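Local coordinates for putative type VI secretion protein (Escherichia coli, PDB 6SKI), which probably acts as a phospholipase effector toxin, a hydrolase delivered by the type VI secretion system on its VgrG spike, at residues A367-G375 with E476-T486. Residues are numbered along the deposited sequence; the frame is centred on the assembly and turned at random.
Sequences ALKHILPHG and EEELYIIGKYT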
loop_
_atom_site.group_PDB
_atom_site.type_symbol
_atom_site.label_atom_id
_atom_site.label_comp_id
_atom_site.label_asym_id
_atom_site.label_seq_id
_atom_site.Cartn_x
_atom_site.Cartn_y
_atom_site.Cartn_z
ATOM N N ALA A 367 -7.579 19.139 -15.827
ATOM C CA ALA A 367 -7.504 17.935 -15.010
ATOM C C ALA A 367 -8.284 16.789 -15.636
ATOM O O ALA A 367 -7.860 15.630 -15.572
ATOM C CB ALA A 367 -8.021 18.229 -13.603
ATOM N N LEU A 368 -9.432 17.091 -16.241
ATOM C CA LEU A 368 -10.279 16.090 -16.871
ATOM C C LEU A 368 -10.277 16.214 -18.388
ATOM O O LEU A 368 -11.183 15.705 -19.051
ATOM C CB LEU A 368 -11.702 16.198 -16.329
ATOM C CG LEU A 368 -11.846 15.986 -14.825
ATOM C CD1 LEU A 368 -13.214 16.438 -14.349
ATOM C CD2 LEU A 368 -11.607 14.530 -14.471
ATOM N N LYS A 369 -9.269 16.886 -18.946
ATOM C CA LYS A 369 -9.233 17.141 -20.382
ATOM C C LYS A 369 -9.232 15.853 -21.190
ATOM O O LYS A 369 -9.801 15.808 -22.285
ATOM C CB LYS A 369 -8.002 17.976 -20.726
ATOM C CG LYS A 369 -7.906 18.374 -22.183
ATOM C CD LYS A 369 -6.540 18.952 -22.498
ATOM C CE LYS A 369 -6.518 19.570 -23.882
ATOM N NZ LYS A 369 -7.217 18.717 -24.881
ATOM N N HIS A 370 -8.605 14.801 -20.673
ATOM C CA HIS A 370 -8.430 13.563 -21.413
ATOM C C HIS A 370 -9.333 12.442 -20.927
ATOM O O HIS A 370 -9.378 11.388 -21.563
ATOM C CB HIS A 370 -6.968 13.119 -21.331
ATOM C CG HIS A 370 -6.001 14.160 -21.801
ATOM N ND1 HIS A 370 -5.901 14.539 -23.122
ATOM C CD2 HIS A 370 -5.105 14.916 -21.125
ATOM C CE1 HIS A 370 -4.979 15.478 -23.240
ATOM N NE2 HIS A 370 -4.481 15.724 -22.043
ATOM N N ILE A 371 -10.060 12.648 -19.831
ATOM C CA ILE A 371 -10.956 11.631 -19.299
ATOM C C ILE A 371 -12.390 11.839 -19.768
ATOM O O ILE A 371 -13.113 10.851 -19.974
ATOM C CB ILE A 371 -10.893 11.618 -17.757
ATOM C CG1 ILE A 371 -9.509 11.183 -17.283
ATOM C CG2 ILE A 371 -11.941 10.698 -17.166
ATOM C CD1 ILE A 371 -8.968 12.008 -16.139
ATOM N N LEU A 372 -12.805 13.077 -19.987
ATOM C CA LEU A 372 -14.165 13.425 -20.370
ATOM C C LEU A 372 -14.502 13.039 -21.808
ATOM O O LEU A 372 -15.645 12.648 -22.070
ATOM C CB LEU A 372 -14.393 14.922 -20.166
ATOM C CG LEU A 372 -14.356 15.372 -18.708
ATOM C CD1 LEU A 372 -14.776 16.821 -18.592
ATOM C CD2 LEU A 372 -15.223 14.483 -17.837
ATOM N N PRO A 373 -13.578 13.143 -22.773
ATOM C CA PRO A 373 -13.922 12.743 -24.145
ATOM C C PRO A 373 -14.247 11.269 -24.305
ATOM O O PRO A 373 -14.677 10.871 -25.394
ATOM C CB PRO A 373 -12.661 13.114 -24.928
ATOM C CG PRO A 373 -12.155 14.283 -24.194
ATOM C CD PRO A 373 -12.278 13.839 -22.772
ATOM N N HIS A 374 -14.065 10.451 -23.272
ATOM C CA HIS A 374 -14.308 9.019 -23.364
ATOM C C HIS A 374 -15.585 8.607 -22.650
ATOM O O HIS A 374 -15.858 7.411 -22.516
ATOM C CB HIS A 374 -13.105 8.257 -22.813
ATOM C CG HIS A 374 -11.833 8.558 -23.538
ATOM N ND1 HIS A 374 -11.571 8.092 -24.807
ATOM C CD2 HIS A 374 -10.758 9.297 -23.180
ATOM C CE1 HIS A 374 -10.389 8.530 -25.199
ATOM N NE2 HIS A 374 -9.871 9.258 -24.227
ATOM N N GLY A 375 -16.378 9.576 -22.202
ATOM C CA GLY A 375 -17.676 9.345 -21.609
ATOM C C GLY A 375 -18.546 10.541 -21.917
ATOM O O GLY A 375 -18.103 11.505 -22.545
ATOM N N GLU A 476 -0.624 15.213 -26.563
ATOM C CA GLU A 476 -2.046 15.257 -26.242
ATOM C C GLU A 476 -2.809 14.126 -26.917
ATOM O O GLU A 476 -3.800 13.631 -26.374
ATOM C CB GLU A 476 -2.628 16.619 -26.609
ATOM C CG GLU A 476 -1.821 17.764 -26.035
ATOM C CD GLU A 476 -2.276 18.148 -24.640
ATOM O OE1 GLU A 476 -1.407 18.409 -23.782
ATOM O OE2 GLU A 476 -3.501 18.184 -24.401
ATOM N N GLU A 477 -2.368 13.701 -28.102
ATOM C CA GLU A 477 -2.944 12.503 -28.704
ATOM C C GLU A 477 -2.643 11.280 -27.851
ATOM O O GLU A 477 -3.525 10.448 -27.588
ATOM C CB GLU A 477 -2.398 12.303 -30.117
ATOM C CG GLU A 477 -2.435 13.536 -31.008
ATOM C CD GLU A 477 -1.273 14.483 -30.756
ATOM O OE1 GLU A 477 -1.157 15.004 -29.627
ATOM O OE2 GLU A 477 -0.472 14.704 -31.690
ATOM N N GLU A 478 -1.395 11.164 -27.403
ATOM C CA GLU A 478 -1.018 10.083 -26.511
ATOM C C GLU A 478 -1.747 10.192 -25.184
ATOM O O GLU A 478 -2.151 9.174 -24.617
ATOM C CB GLU A 478 0.492 10.103 -26.300
ATOM C CG GLU A 478 1.279 9.755 -27.545
ATOM C CD GLU A 478 2.769 9.858 -27.332
ATOM O OE1 GLU A 478 3.186 10.614 -26.431
ATOM O OE2 GLU A 478 3.523 9.188 -28.064
ATOM N N LEU A 479 -1.962 11.412 -24.696
ATOM C CA LEU A 479 -2.689 11.591 -23.449
ATOM C C LEU A 479 -4.167 11.273 -23.596
ATOM O O LEU A 479 -4.792 10.844 -22.629
ATOM C CB LEU A 479 -2.516 13.021 -22.944
ATOM C CG LEU A 479 -1.236 13.286 -22.159
ATOM C CD1 LEU A 479 -1.261 14.676 -21.561
ATOM C CD2 LEU A 479 -1.052 12.239 -21.081
ATOM N N TYR A 480 -4.721 11.412 -24.798
ATOM C CA TYR A 480 -6.087 10.986 -25.079
ATOM C C TYR A 480 -6.192 9.464 -25.071
ATOM O O TYR A 480 -7.064 8.882 -24.402
ATOM C CB TYR A 480 -6.507 11.559 -26.433
ATOM C CG TYR A 480 -7.910 11.249 -26.885
ATOM C CD1 TYR A 480 -8.988 11.985 -26.425
ATOM C CD2 TYR A 480 -8.154 10.234 -27.798
ATOM C CE1 TYR A 480 -10.268 11.710 -26.847
ATOM C CE2 TYR A 480 -9.432 9.951 -28.225
ATOM C CZ TYR A 480 -10.486 10.692 -27.745
ATOM O OH TYR A 480 -11.765 10.417 -28.165
ATOM N N ILE A 481 -5.280 8.809 -25.791
ATOM C CA ILE A 481 -5.246 7.350 -25.795
ATOM C C ILE A 481 -5.066 6.818 -24.379
ATOM O O ILE A 481 -5.650 5.793 -24.008
ATOM C CB ILE A 481 -4.140 6.845 -26.737
ATOM C CG1 ILE A 481 -4.371 7.373 -28.151
ATOM C CG2 ILE A 481 -4.089 5.336 -26.731
ATOM C CD1 ILE A 481 -3.151 7.297 -29.031
ATOM N N ILE A 482 -4.273 7.509 -23.561
ATOM C CA ILE A 482 -4.142 7.108 -22.166
ATOM C C ILE A 482 -5.413 7.443 -21.398
ATOM O O ILE A 482 -5.779 6.733 -20.454
ATOM C CB ILE A 482 -2.907 7.772 -21.533
ATOM C CG1 ILE A 482 -1.631 7.278 -22.209
ATOM C CG2 ILE A 482 -2.834 7.477 -20.048
ATOM C CD1 ILE A 482 -0.441 8.164 -21.957
ATOM N N GLY A 483 -6.120 8.498 -21.801
ATOM C CA GLY A 483 -7.379 8.838 -21.177
ATOM C C GLY A 483 -8.441 7.789 -21.363
ATOM O O GLY A 483 -9.403 7.755 -20.591
ATOM N N LYS A 484 -8.290 6.927 -22.371
ATOM C CA LYS A 484 -9.156 5.751 -22.420
ATOM C C LYS A 484 -8.985 4.871 -21.187
ATOM O O LYS A 484 -9.924 4.171 -20.796
ATOM C CB LYS A 484 -8.886 4.911 -23.667
ATOM C CG LYS A 484 -8.832 5.667 -24.968
ATOM C CD LYS A 484 -8.611 4.719 -26.133
ATOM C CE LYS A 484 -9.106 5.321 -27.439
ATOM N NZ LYS A 484 -8.795 6.774 -27.542
ATOM N N TYR A 485 -7.807 4.891 -20.566
ATOM C CA TYR A 485 -7.443 3.913 -19.553
ATOM C C TYR A 485 -7.350 4.483 -18.146
ATOM O O TYR A 485 -7.172 3.714 -17.198
ATOM C CB TYR A 485 -6.107 3.257 -19.921
ATOM C CG TYR A 485 -6.135 2.523 -21.236
ATOM C CD1 TYR A 485 -5.977 3.196 -22.433
ATOM C CD2 TYR A 485 -6.301 1.151 -21.276
ATOM C CE1 TYR A 485 -6.004 2.530 -23.632
ATOM C CE2 TYR A 485 -6.330 0.475 -22.471
ATOM C CZ TYR A 485 -6.178 1.167 -23.645
ATOM O OH TYR A 485 -6.200 0.495 -24.842
ATOM N N THR A 486 -7.458 5.795 -17.977
ATOM C CA THR A 486 -7.434 6.393 -16.650
ATOM C C THR A 486 -8.854 6.548 -16.128
ATOM O O THR A 486 -9.748 6.989 -16.853
ATOM C CB THR A 486 -6.715 7.742 -16.656
ATOM O OG1 THR A 486 -6.993 8.441 -15.436
ATOM C CG2 THR A 486 -7.159 8.579 -17.808
#
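Two histidines, His370 and His374, join the loop between helix 350-362 and strand 376-386 to the short helix 476-483, about 23 Å from the centre of the chain to that of the contact. His370 lays its ring against the helix: CB of Leu479 sits over one face, 3.5 Å from the ring centroid and nearly on the ring normal, a CH-pi contact. On the opposite face lies CG of its own neighbour Lys369, while OE2 of Glu476 comes up at the ring edge near CE1. That same oxygen makes a long salt bridge with NZ of Lys369, 3.8 Å away. One turn on, the backbones close in at Gly483, whose bare CA points a C-H at O of His370 (3.3 Å). His374 reaches the helix backbone at Tyr480. Its chi1 of -59° sets CG anti to its own carbonyl carbon and turns the imidazole to the helix, where NE2 gives a weak, bent hydrogen bond to O of Tyr480 (2.8 Å). CE1 lies over one face of the Tyr480 ring, offset toward its rim near CZ, the two planes oblique at 39°. Lys484 passes across the imidazole at about a right angle. Pro373 CB meets the Tyr480 ring edge, and Ile371 CG1 touches Thr486 CG2. Helix 452-466 packs against Glu478, Ile481 and Ile482, so the short helix lies between it and the loop: a loop packed on a helix where a glycine lets the backbones approach.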